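PDB 4OJV: 3',5'-cyclic-nucleotide phosphodiesterase 1 from Saccharomyces cerevisiae, which is a two-zinc member of the class II cyclic-nucleotide phosphodiesterase family, built on a metallo-hydrolase fold of two packed beta sheets flanked by helices. Local coordinates for residues Y299-L304 and E342-L347; V164-V169 and D177-R182; V2-T7 and F202-I207. All blocks are in the same frame, centred on the assembly; numbering follows the deposited sequence.

Contact 1: Y299-L304 and E342-L347; sequences YLINEL and EELRFL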
loop_
_atom_site.group_PDB
_atom_site.type_symbol
_atom_site.label_atom_id
_atom_site.label_comp_id
_atom_site.label_asym_id
_atom_site.label_seq_id
_atom_site.Cartn_x
_atom_site.Cartn_y
_atom_site.Cartn_z
ATOM N N TYR A 299 -6.609 -3.677 -27.842
ATOM C CA TYR A 299 -6.459 -5.067 -27.438
ATOM C C TYR A 299 -7.662 -5.569 -26.637
ATOM O O TYR A 299 -8.124 -6.700 -26.837
ATOM C CB TYR A 299 -5.147 -5.289 -26.688
ATOM C CG TYR A 299 -3.938 -4.998 -27.551
ATOM C CD1 TYR A 299 -3.567 -5.865 -28.581
ATOM C CD2 TYR A 299 -3.175 -3.850 -27.348
ATOM C CE1 TYR A 299 -2.462 -5.596 -29.379
ATOM C CE2 TYR A 299 -2.070 -3.570 -28.139
ATOM C CZ TYR A 299 -1.719 -4.444 -29.149
ATOM O OH TYR A 299 -0.623 -4.165 -29.929
ATOM N N LEU A 300 -8.197 -4.729 -25.753
ATOM C CA LEU A 300 -9.380 -5.125 -25.005
ATOM C C LEU A 300 -10.580 -5.301 -25.956
ATOM O O LEU A 300 -11.308 -6.288 -25.870
ATOM C CB LEU A 300 -9.705 -4.135 -23.883
ATOM C CG LEU A 300 -11.001 -4.435 -23.106
ATOM C CD1 LEU A 300 -11.046 -5.855 -22.547
ATOM C CD2 LEU A 300 -11.214 -3.442 -21.976
ATOM N N ILE A 301 -10.786 -4.343 -26.855
ATOM C CA ILE A 301 -11.879 -4.467 -27.821
ATOM C C ILE A 301 -11.698 -5.706 -28.710
ATOM O O ILE A 301 -12.673 -6.393 -29.015
ATOM C CB ILE A 301 -12.088 -3.165 -28.635
ATOM C CG1 ILE A 301 -12.654 -2.046 -27.744
ATOM C CG2 ILE A 301 -12.994 -3.391 -29.849
ATOM C CD1 ILE A 301 -14.067 -2.270 -27.228
ATOM N N ASN A 302 -10.459 -6.032 -29.078
ATOM C CA ASN A 302 -10.221 -7.251 -29.862
ATOM C C ASN A 302 -10.646 -8.506 -29.104
ATOM O O ASN A 302 -11.228 -9.425 -29.689
ATOM C CB ASN A 302 -8.756 -7.378 -30.285
ATOM C CG ASN A 302 -8.384 -6.437 -31.414
ATOM O OD1 ASN A 302 -9.240 -5.796 -32.018
ATOM N ND2 ASN A 302 -7.091 -6.352 -31.702
ATOM N N GLU A 303 -10.360 -8.546 -27.803
ATOM C CA GLU A 303 -10.785 -9.665 -26.970
ATOM C C GLU A 303 -12.303 -9.762 -26.874
ATOM O O GLU A 303 -12.871 -10.848 -27.030
ATOM C CB GLU A 303 -10.141 -9.604 -25.576
ATOM C CG GLU A 303 -8.623 -9.793 -25.580
ATOM C CD GLU A 303 -8.173 -11.072 -26.278
ATOM O OE1 GLU A 303 -8.865 -12.107 -26.160
ATOM O OE2 GLU A 303 -7.118 -11.049 -26.951
ATOM N N LEU A 304 -12.960 -8.630 -26.644
ATOM C CA LEU A 304 -14.422 -8.600 -26.595
ATOM C C LEU A 304 -15.040 -8.969 -27.944
ATOM O O LEU A 304 -16.071 -9.639 -27.990
ATOM C CB LEU A 304 -14.915 -7.246 -26.093
ATOM C CG LEU A 304 -14.529 -6.890 -24.655
ATOM C CD1 LEU A 304 -14.880 -5.442 -24.376
ATOM C CD2 LEU A 304 -15.213 -7.817 -23.661
ATOM N N GLU A 342 -13.593 6.758 -23.476
ATOM C CA GLU A 342 -13.977 7.288 -24.786
ATOM C C GLU A 342 -13.456 6.430 -25.919
ATOM O O GLU A 342 -14.177 6.152 -26.876
ATOM C CB GLU A 342 -13.448 8.704 -24.925
ATOM C CG GLU A 342 -14.183 9.689 -24.049
ATOM C CD GLU A 342 -13.538 11.050 -24.045
ATOM O OE1 GLU A 342 -12.450 11.197 -24.644
ATOM O OE2 GLU A 342 -14.125 11.972 -23.440
ATOM N N GLU A 343 -12.207 5.991 -25.803
ATOM C CA GLU A 343 -11.582 5.143 -26.812
ATOM C C GLU A 343 -12.267 3.790 -26.921
ATOM O O GLU A 343 -12.522 3.296 -28.028
ATOM C CB GLU A 343 -10.077 5.003 -26.553
ATOM C CG GLU A 343 -9.339 6.316 -26.785
ATOM C CD GLU A 343 -7.864 6.278 -26.430
ATOM O OE1 GLU A 343 -7.408 5.359 -25.714
ATOM O OE2 GLU A 343 -7.137 7.189 -26.874
ATOM N N LEU A 344 -12.592 3.193 -25.777
ATOM C CA LEU A 344 -13.298 1.914 -25.777
ATOM C C LEU A 344 -14.689 2.029 -26.399
ATOM O O LEU A 344 -15.085 1.177 -27.204
ATOM C CB LEU A 344 -13.404 1.349 -24.362
ATOM C CG LEU A 344 -12.116 0.788 -23.756
ATOM C CD1 LEU A 344 -12.306 0.538 -22.268
ATOM C CD2 LEU A 344 -11.675 -0.484 -24.448
ATOM N N ARG A 345 -15.423 3.073 -26.033
ATOM C CA ARG A 345 -16.769 3.274 -26.578
ATOM C C ARG A 345 -16.730 3.517 -28.087
ATOM O O ARG A 345 -17.569 2.991 -28.832
ATOM C CB ARG A 345 -17.484 4.407 -25.852
ATOM C CG ARG A 345 -17.930 4.019 -24.454
ATOM C CD ARG A 345 -18.550 5.197 -23.730
ATOM N NE ARG A 345 -19.078 4.794 -22.428
ATOM C CZ ARG A 345 -19.393 5.635 -21.449
ATOM N NH1 ARG A 345 -19.221 6.941 -21.599
ATOM N NH2 ARG A 345 -19.871 5.169 -20.303
ATOM N N PHE A 346 -15.738 4.290 -28.530
ATOM C CA PHE A 346 -15.569 4.557 -29.959
ATOM C C PHE A 346 -15.264 3.268 -30.719
ATOM O O PHE A 346 -15.881 2.984 -31.753
ATOM C CB PHE A 346 -14.463 5.592 -30.194
ATOM C CG PHE A 346 -14.206 5.880 -31.650
ATOM C CD1 PHE A 346 -13.312 5.101 -32.380
ATOM C CD2 PHE A 346 -14.861 6.928 -32.292
ATOM C CE1 PHE A 346 -13.077 5.357 -33.724
ATOM C CE2 PHE A 346 -14.625 7.191 -33.636
ATOM C CZ PHE A 346 -13.736 6.402 -34.350
ATOM N N LEU A 347 -14.322 2.480 -30.208
ATOM C CA LEU A 347 -13.912 1.250 -30.871
ATOM C C LEU A 347 -15.016 0.196 -30.855
ATOM O O LEU A 347 -15.179 -0.545 -31.826
ATOM C CB LEU A 347 -12.610 0.700 -30.279
ATOM C CG LEU A 347 -11.329 1.490 -30.572
ATOM C CD1 LEU A 347 -10.203 1.037 -29.651
ATOM C CD2 LEU A 347 -10.912 1.377 -32.036
#
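Apolar helix packing joins Ile301 and Leu300 of helix 297-311 to Leu344 and Leu347 of helix 336-350, on the outer face of the seven-strand sheet. The axes of the two segments pass 10.0 Å apart and run in broadly the same direction, inclined by 39°. Ile301 does most of the touching. Its CG1 lies 3.7 Å from Leu347 CB and 3.8 Å from Leu344 CD2, a position between two residues one turn apart on the facing helix. Farther out, Ile301 CD1 reaches the backbone at Leu344 O, 3.6 Å away. The two helices are successive beta-alpha-beta crossovers: helix 297-311 joins the parallel strands 273-279 and 321-325, and helix 336-350 joins 321-325 to 357-360. Both helices rest on strand 321-325, Leu304 against Val322 and Leu344 against Val324. Leu300 turns its CG anti to the backbone N (chi1 176°), which carries CD2 to within 3.9 Å of Leu344 CD2; the two leucines meet methyl to methyl with their side chains nearly perpendicular. Pro297, at the start of the first helix, also touches Leu344 and Leu347.

Contact 2: V164-V169 and D177-R182; sequences VLQKHV and DLTAER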
loop_
_atom_site.group_PDB
_atom_site.type_symbol
_atom_site.label_atom_id
_atom_site.label_comp_id
_atom_site.label_asym_id
_atom_site.label_seq_id
_atom_site.Cartn_x
_atom_site.Cartn_y
_atom_site.Cartn_z
ATOM N N VAL A 164 4.477 -18.815 -5.161
ATOM C CA VAL A 164 5.208 -17.571 -4.980
ATOM C C VAL A 164 4.904 -16.945 -3.622
ATOM O O VAL A 164 5.805 -16.457 -2.946
ATOM C CB VAL A 164 4.912 -16.595 -6.132
ATOM C CG1 VAL A 164 5.464 -15.206 -5.846
ATOM C CG2 VAL A 164 5.508 -17.145 -7.416
ATOM N N LEU A 165 3.641 -16.966 -3.200
ATOM C CA LEU A 165 3.306 -16.419 -1.883
ATOM C C LEU A 165 4.035 -17.186 -0.771
ATOM O O LEU A 165 4.536 -16.585 0.191
ATOM C CB LEU A 165 1.791 -16.421 -1.653
ATOM C CG LEU A 165 0.981 -15.514 -2.584
ATOM C CD1 LEU A 165 -0.494 -15.602 -2.228
ATOM C CD2 LEU A 165 1.457 -14.067 -2.571
ATOM N N GLN A 166 4.111 -18.511 -0.910
ATOM C CA GLN A 166 4.756 -19.326 0.105
ATOM C C GLN A 166 6.255 -19.029 0.169
ATOM O O GLN A 166 6.815 -18.873 1.252
ATOM C CB GLN A 166 4.500 -20.811 -0.157
ATOM C CG GLN A 166 4.889 -21.723 0.999
ATOM C CD GLN A 166 3.834 -21.729 2.085
ATOM O OE1 GLN A 166 2.728 -22.217 1.882
ATOM N NE2 GLN A 166 4.169 -21.176 3.245
ATOM N N LYS A 167 6.896 -18.955 -0.995
ATOM C CA LYS A 167 8.350 -18.830 -1.053
ATOM C C LYS A 167 8.842 -17.399 -0.820
ATOM O O LYS A 167 9.874 -17.179 -0.185
ATOM C CB LYS A 167 8.852 -19.327 -2.407
ATOM C CG LYS A 167 10.361 -19.325 -2.564
ATOM C CD LYS A 167 10.790 -20.051 -3.829
ATOM C CE LYS A 167 12.280 -19.872 -4.076
ATOM N NZ LYS A 167 13.115 -20.168 -2.878
ATOM N N HIS A 168 8.098 -16.425 -1.345
ATOM C CA HIS A 168 8.602 -15.056 -1.451
ATOM C C HIS A 168 7.938 -14.043 -0.567
ATOM O O HIS A 168 8.468 -12.946 -0.425
ATOM C CB HIS A 168 8.597 -14.604 -2.906
ATOM C CG HIS A 168 9.506 -15.421 -3.771
ATOM N ND1 HIS A 168 10.844 -15.446 -3.585
ATOM C CD2 HIS A 168 9.239 -16.245 -4.846
ATOM C CE1 HIS A 168 11.400 -16.263 -4.490
ATOM N NE2 HIS A 168 10.420 -16.752 -5.264
ATOM N N VAL A 169 6.801 -14.393 0.042
ATOM C CA VAL A 169 6.060 -13.443 0.880
ATOM C C VAL A 169 6.001 -13.909 2.328
ATOM O O VAL A 169 6.573 -13.261 3.205
ATOM C CB VAL A 169 4.645 -13.162 0.317
ATOM C CG1 VAL A 169 3.893 -12.202 1.229
ATOM C CG2 VAL A 169 4.734 -12.577 -1.085
ATOM N N ASP A 177 5.935 -15.493 8.650
ATOM C CA ASP A 177 5.267 -16.614 8.011
ATOM C C ASP A 177 4.052 -17.040 8.838
ATOM O O ASP A 177 4.084 -18.014 9.600
ATOM C CB ASP A 177 6.225 -17.782 7.771
ATOM C CG ASP A 177 5.575 -18.909 6.993
ATOM O OD1 ASP A 177 4.347 -18.837 6.730
ATOM O OD2 ASP A 177 6.306 -19.868 6.649
ATOM N N LEU A 178 2.957 -16.311 8.655
ATOM C CA LEU A 178 1.741 -16.554 9.422
ATOM C C LEU A 178 1.129 -17.894 9.074
ATOM O O LEU A 178 0.384 -18.445 9.880
ATOM C CB LEU A 178 0.723 -15.429 9.218
ATOM C CG LEU A 178 1.224 -14.027 9.573
ATOM C CD1 LEU A 178 0.100 -13.020 9.385
ATOM C CD2 LEU A 178 1.787 -13.961 10.983
ATOM N N THR A 179 1.454 -18.443 7.907
ATOM C CA THR A 179 0.948 -19.774 7.550
ATOM C C THR A 179 1.554 -20.894 8.408
ATOM O O THR A 179 0.970 -21.970 8.507
ATOM C CB THR A 179 1.134 -20.110 6.056
ATOM O OG1 THR A 179 2.495 -20.474 5.779
ATOM C CG2 THR A 179 0.716 -18.932 5.177
ATOM N N ALA A 180 2.706 -20.628 9.024
ATOM C CA ALA A 180 3.394 -21.597 9.888
ATOM C C ALA A 180 2.879 -21.599 11.325
ATOM O O ALA A 180 3.190 -22.520 12.089
ATOM C CB ALA A 180 4.893 -21.332 9.878
ATOM N N GLU A 181 2.120 -20.571 11.707
ATOM C CA GLU A 181 1.579 -20.475 13.064
ATOM C C GLU A 181 0.559 -21.596 13.267
ATOM O O GLU A 181 -0.271 -21.852 12.398
ATOM C CB GLU A 181 0.979 -19.080 13.324
ATOM C CG GLU A 181 0.279 -18.898 14.674
ATOM C CD GLU A 181 1.235 -18.748 15.843
ATOM O OE1 GLU A 181 1.958 -19.715 16.163
ATOM O OE2 GLU A 181 1.249 -17.663 16.462
ATOM N N ARG A 182 0.654 -22.289 14.402
ATOM C CA ARG A 182 -0.064 -23.550 14.609
ATOM C C ARG A 182 -1.591 -23.466 14.569
ATOM O O ARG A 182 -2.251 -24.464 14.302
ATOM C CB ARG A 182 0.366 -24.187 15.933
ATOM C CG ARG A 182 -0.386 -23.601 17.117
ATOM C CD ARG A 182 0.130 -24.052 18.455
ATOM N NE ARG A 182 0.007 -25.488 18.646
ATOM C CZ ARG A 182 0.392 -26.083 19.759
ATOM N NH1 ARG A 182 0.895 -25.349 20.745
ATOM N NH2 ARG A 182 0.276 -27.391 19.882
#
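Asp177 and Thr179 form a small polar cluster that Gln166 of helix 159-169 joins from across the contact. Asp177 comes first along the segment. Its OD1, through the lone pair on the side of the other carboxylate oxygen, receives the hydroxyl of Thr179 at an OG1-OD1 distance of 2.6 Å. The side chain of Leu178 packs against Leu186, Ser141 and Tyr145. Thr179 is the relay: OG1 donates its hydrogen bond to Asp177 OD1 and accepts one from Gln166 NE2 at 3.1 Å. That bond is fairly straight, 160° at the hydrogen, and OG1 lies only 7° out of the amide plane. The carboxylate probably polarises the hydroxyl and makes it a better acceptor. Gln166 gets there by a bend at chi2, which swings the amide off the helix surface toward the loop; its side chain and that of Thr179 both touch Leu188 of strand 186-190. Ala180 N bonds to Asp177 O at 3.0 Å and weakly to Asp177 OD1, and Glu181 N follows with Leu178 O at 3.3 Å. On another side of the helix, His168 meets His168 of the second subunit through an ND1-ND1 hydrogen bond. Residues 177-181 thus form two overlapping type I turns opened by an aspartate, tied to the helix of a beta-alpha-beta crossover between the parallel strands 153-157 and 186-190.

Contact 3: V2-T7 and F202-I207; sequences VVFEIT and FPWDVI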
loop_
_atom_site.group_PDB
_atom_site.type_symbol
_atom_site.label_atom_id
_atom_site.label_comp_id
_atom_site.label_asym_id
_atom_site.label_seq_id
_atom_site.Cartn_x
_atom_site.Cartn_y
_atom_site.Cartn_z
ATOM N N VAL A 2 -30.804 -8.438 -9.839
ATOM C CA VAL A 2 -29.454 -8.316 -9.277
ATOM C C VAL A 2 -29.132 -9.493 -8.359
ATOM O O VAL A 2 -29.913 -9.849 -7.472
ATOM C CB VAL A 2 -29.256 -6.971 -8.544
ATOM C CG1 VAL A 2 -27.988 -6.978 -7.705
ATOM C CG2 VAL A 2 -29.215 -5.834 -9.554
ATOM N N VAL A 3 -27.967 -10.084 -8.595
ATOM C CA VAL A 3 -27.505 -11.265 -7.882
ATOM C C VAL A 3 -26.241 -10.970 -7.073
ATOM O O VAL A 3 -26.039 -11.565 -6.015
ATOM C CB VAL A 3 -27.292 -12.435 -8.874
ATOM C CG1 VAL A 3 -26.483 -13.575 -8.276
ATOM C CG2 VAL A 3 -28.641 -12.962 -9.345
ATOM N N PHE A 4 -25.395 -10.066 -7.576
ATOM C CA PHE A 4 -24.084 -9.796 -6.972
ATOM C C PHE A 4 -23.949 -8.364 -6.494
ATOM O O PHE A 4 -24.387 -7.434 -7.172
ATOM C CB PHE A 4 -22.972 -10.056 -7.992
ATOM C CG PHE A 4 -22.903 -11.474 -8.487
ATOM C CD1 PHE A 4 -22.257 -12.452 -7.743
ATOM C CD2 PHE A 4 -23.459 -11.825 -9.714
ATOM C CE1 PHE A 4 -22.181 -13.758 -8.202
ATOM C CE2 PHE A 4 -23.383 -13.128 -10.184
ATOM C CZ PHE A 4 -22.742 -14.096 -9.430
ATOM N N GLU A 5 -23.299 -8.191 -5.346
ATOM C CA GLU A 5 -22.817 -6.883 -4.917
ATOM C C GLU A 5 -21.294 -6.899 -4.956
ATOM O O GLU A 5 -20.659 -7.779 -4.357
ATOM C CB GLU A 5 -23.298 -6.535 -3.508
ATOM C CG GLU A 5 -24.801 -6.324 -3.431
ATOM C CD GLU A 5 -25.325 -6.073 -2.022
ATOM O OE1 GLU A 5 -26.564 -5.965 -1.878
ATOM O OE2 GLU A 5 -24.516 -5.987 -1.073
ATOM N N ILE A 6 -20.718 -5.937 -5.671
ATOM C CA ILE A 6 -19.267 -5.851 -5.827
ATOM C C ILE A 6 -18.798 -4.527 -5.247
ATOM O O ILE A 6 -19.149 -3.466 -5.767
ATOM C CB ILE A 6 -18.829 -5.937 -7.304
ATOM C CG1 ILE A 6 -19.373 -7.206 -7.988
ATOM C CG2 ILE A 6 -17.307 -5.866 -7.393
ATOM C CD1 ILE A 6 -18.956 -7.326 -9.440
ATOM N N THR A 7 -18.021 -4.584 -4.167
ATOM C CA THR A 7 -17.452 -3.380 -3.578
ATOM C C THR A 7 -16.067 -3.169 -4.187
ATOM O O THR A 7 -15.196 -4.027 -4.067
ATOM C CB THR A 7 -17.315 -3.489 -2.049
ATOM O OG1 THR A 7 -18.530 -3.984 -1.472
ATOM C CG2 THR A 7 -17.000 -2.124 -1.457
ATOM N N PHE A 202 -20.839 -18.866 0.346
ATOM C CA PHE A 202 -21.893 -18.528 -0.597
ATOM C C PHE A 202 -22.174 -19.726 -1.492
ATOM O O PHE A 202 -21.265 -20.500 -1.780
ATOM C CB PHE A 202 -21.530 -17.316 -1.460
ATOM C CG PHE A 202 -21.068 -16.108 -0.680
ATOM C CD1 PHE A 202 -21.635 -15.766 0.549
ATOM C CD2 PHE A 202 -20.084 -15.277 -1.211
ATOM C CE1 PHE A 202 -21.200 -14.648 1.247
ATOM C CE2 PHE A 202 -19.650 -14.156 -0.519
ATOM C CZ PHE A 202 -20.211 -13.841 0.706
ATOM N N PRO A 203 -23.431 -19.866 -1.954
ATOM C CA PRO A 203 -23.808 -20.990 -2.824
ATOM C C PRO A 203 -23.377 -20.718 -4.268
ATOM O O PRO A 203 -24.210 -20.657 -5.190
ATOM C CB PRO A 203 -25.331 -21.051 -2.672
ATOM C CG PRO A 203 -25.725 -19.647 -2.362
ATOM C CD PRO A 203 -24.602 -19.069 -1.545
ATOM N N TRP A 204 -22.067 -20.534 -4.429
ATOM C CA TRP A 204 -21.456 -20.146 -5.693
ATOM C C TRP A 204 -20.404 -21.114 -6.127
ATOM O O TRP A 204 -19.718 -21.719 -5.300
ATOM C CB TRP A 204 -20.749 -18.812 -5.563
ATOM C CG TRP A 204 -21.574 -17.615 -5.242
ATOM C CD1 TRP A 204 -22.951 -17.510 -5.068
ATOM C CD2 TRP A 204 -21.056 -16.272 -5.046
ATOM N NE1 TRP A 204 -23.314 -16.215 -4.787
ATOM C CE2 TRP A 204 -22.204 -15.416 -4.757
ATOM C CE3 TRP A 204 -19.783 -15.709 -5.081
ATOM C CZ2 TRP A 204 -22.062 -14.055 -4.515
ATOM C CZ3 TRP A 204 -19.657 -14.340 -4.842
ATOM C CH2 TRP A 204 -20.766 -13.534 -4.569
ATOM N N ASP A 205 -20.259 -21.258 -7.437
ATOM C CA ASP A 205 -19.105 -21.923 -8.025
ATOM C C ASP A 205 -18.033 -20.887 -8.324
ATOM O O ASP A 205 -18.349 -19.742 -8.664
ATOM C CB ASP A 205 -19.474 -22.614 -9.344
ATOM C CG ASP A 205 -20.512 -23.706 -9.182
ATOM O OD1 ASP A 205 -20.587 -24.339 -8.109
ATOM O OD2 ASP A 205 -21.238 -23.942 -10.167
ATOM N N VAL A 206 -16.776 -21.301 -8.206
ATOM C CA VAL A 206 -15.630 -20.510 -8.652
ATOM C C VAL A 206 -14.841 -21.335 -9.665
ATOM O O VAL A 206 -14.528 -22.505 -9.414
ATOM C CB VAL A 206 -14.752 -20.004 -7.474
ATOM C CG1 VAL A 206 -14.212 -21.145 -6.621
ATOM C CG2 VAL A 206 -13.627 -19.106 -7.977
ATOM N N ILE A 207 -14.541 -20.723 -10.811
ATOM C CA ILE A 207 -13.863 -21.418 -11.901
ATOM C C ILE A 207 -12.684 -20.552 -12.357
ATOM O O ILE A 207 -12.896 -19.496 -12.955
ATOM C CB ILE A 207 -14.803 -21.714 -13.104
ATOM C CG1 ILE A 207 -16.243 -22.025 -12.643
ATOM C CG2 ILE A 207 -14.218 -22.840 -13.945
ATOM C CD1 ILE A 207 -17.261 -22.080 -13.769
#
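Phe4 turns the edge of its ring against the face of the Trp204 six-membered ring, a T-shaped (edge-to-face) pair with centroids 5.0 Å apart and planes at 67°. The CD1-CE1 side of the phenyl ring does the touching. Phe4 CD1 comes to 3.6 Å from Trp204 CZ2, and Phe4 CE1 stands 3.7 Å above the indole plane, near Trp204 CZ2 and offset toward the rim. CE1 thus lies over the indole face, while CD1 overhangs its CZ2-CH2 rim. Trp204 has chi2 near zero (-2°), which keeps its CA almost in the indole plane and extends the ring system flatly out from its strand. On the other face of the indole sits Phe202 CB, 3.6 Å above the plane. Phe202 doubles back there through the inverse gamma turn centred on Pro203, closed by a weak 2.8 Å bond from Trp204 N to Phe202 O. Trp204 is thereby layered between Phe202 of its own segment and Phe4 across the contact, and Val3 CG1 covers one face of the Phe4 ring. With CA atoms of Phe4 and Trp204 10.8 Å apart, the contact spans two sheets: strand 4-8 lies between strands 22-27 and 365-368 of one, strand 204-215 beside strand 222-232 of the other, and Pro27 and Asp232 also touch Trp204.

The three contacts mark separate parts of a two-sheet fold and nowhere touch. Contacts 1 and 2 lie on opposite sides of the chain's centre, 40 Å apart between centres; contact 3, nearer the middle, is 26 Å from contact 1 and 28 Å from contact 2. In sequence, contact 2 falls between the two segments of contact 3, and contact 1 follows both. None supplies a zinc ligand, but each is tied to strands or loops that do. Strand 204-215, starting at contact 3, carries His213; strand 321-325, beneath contact 1, is followed by His326; and Val164 of contact 2 touches Pro129, between His128 and His130.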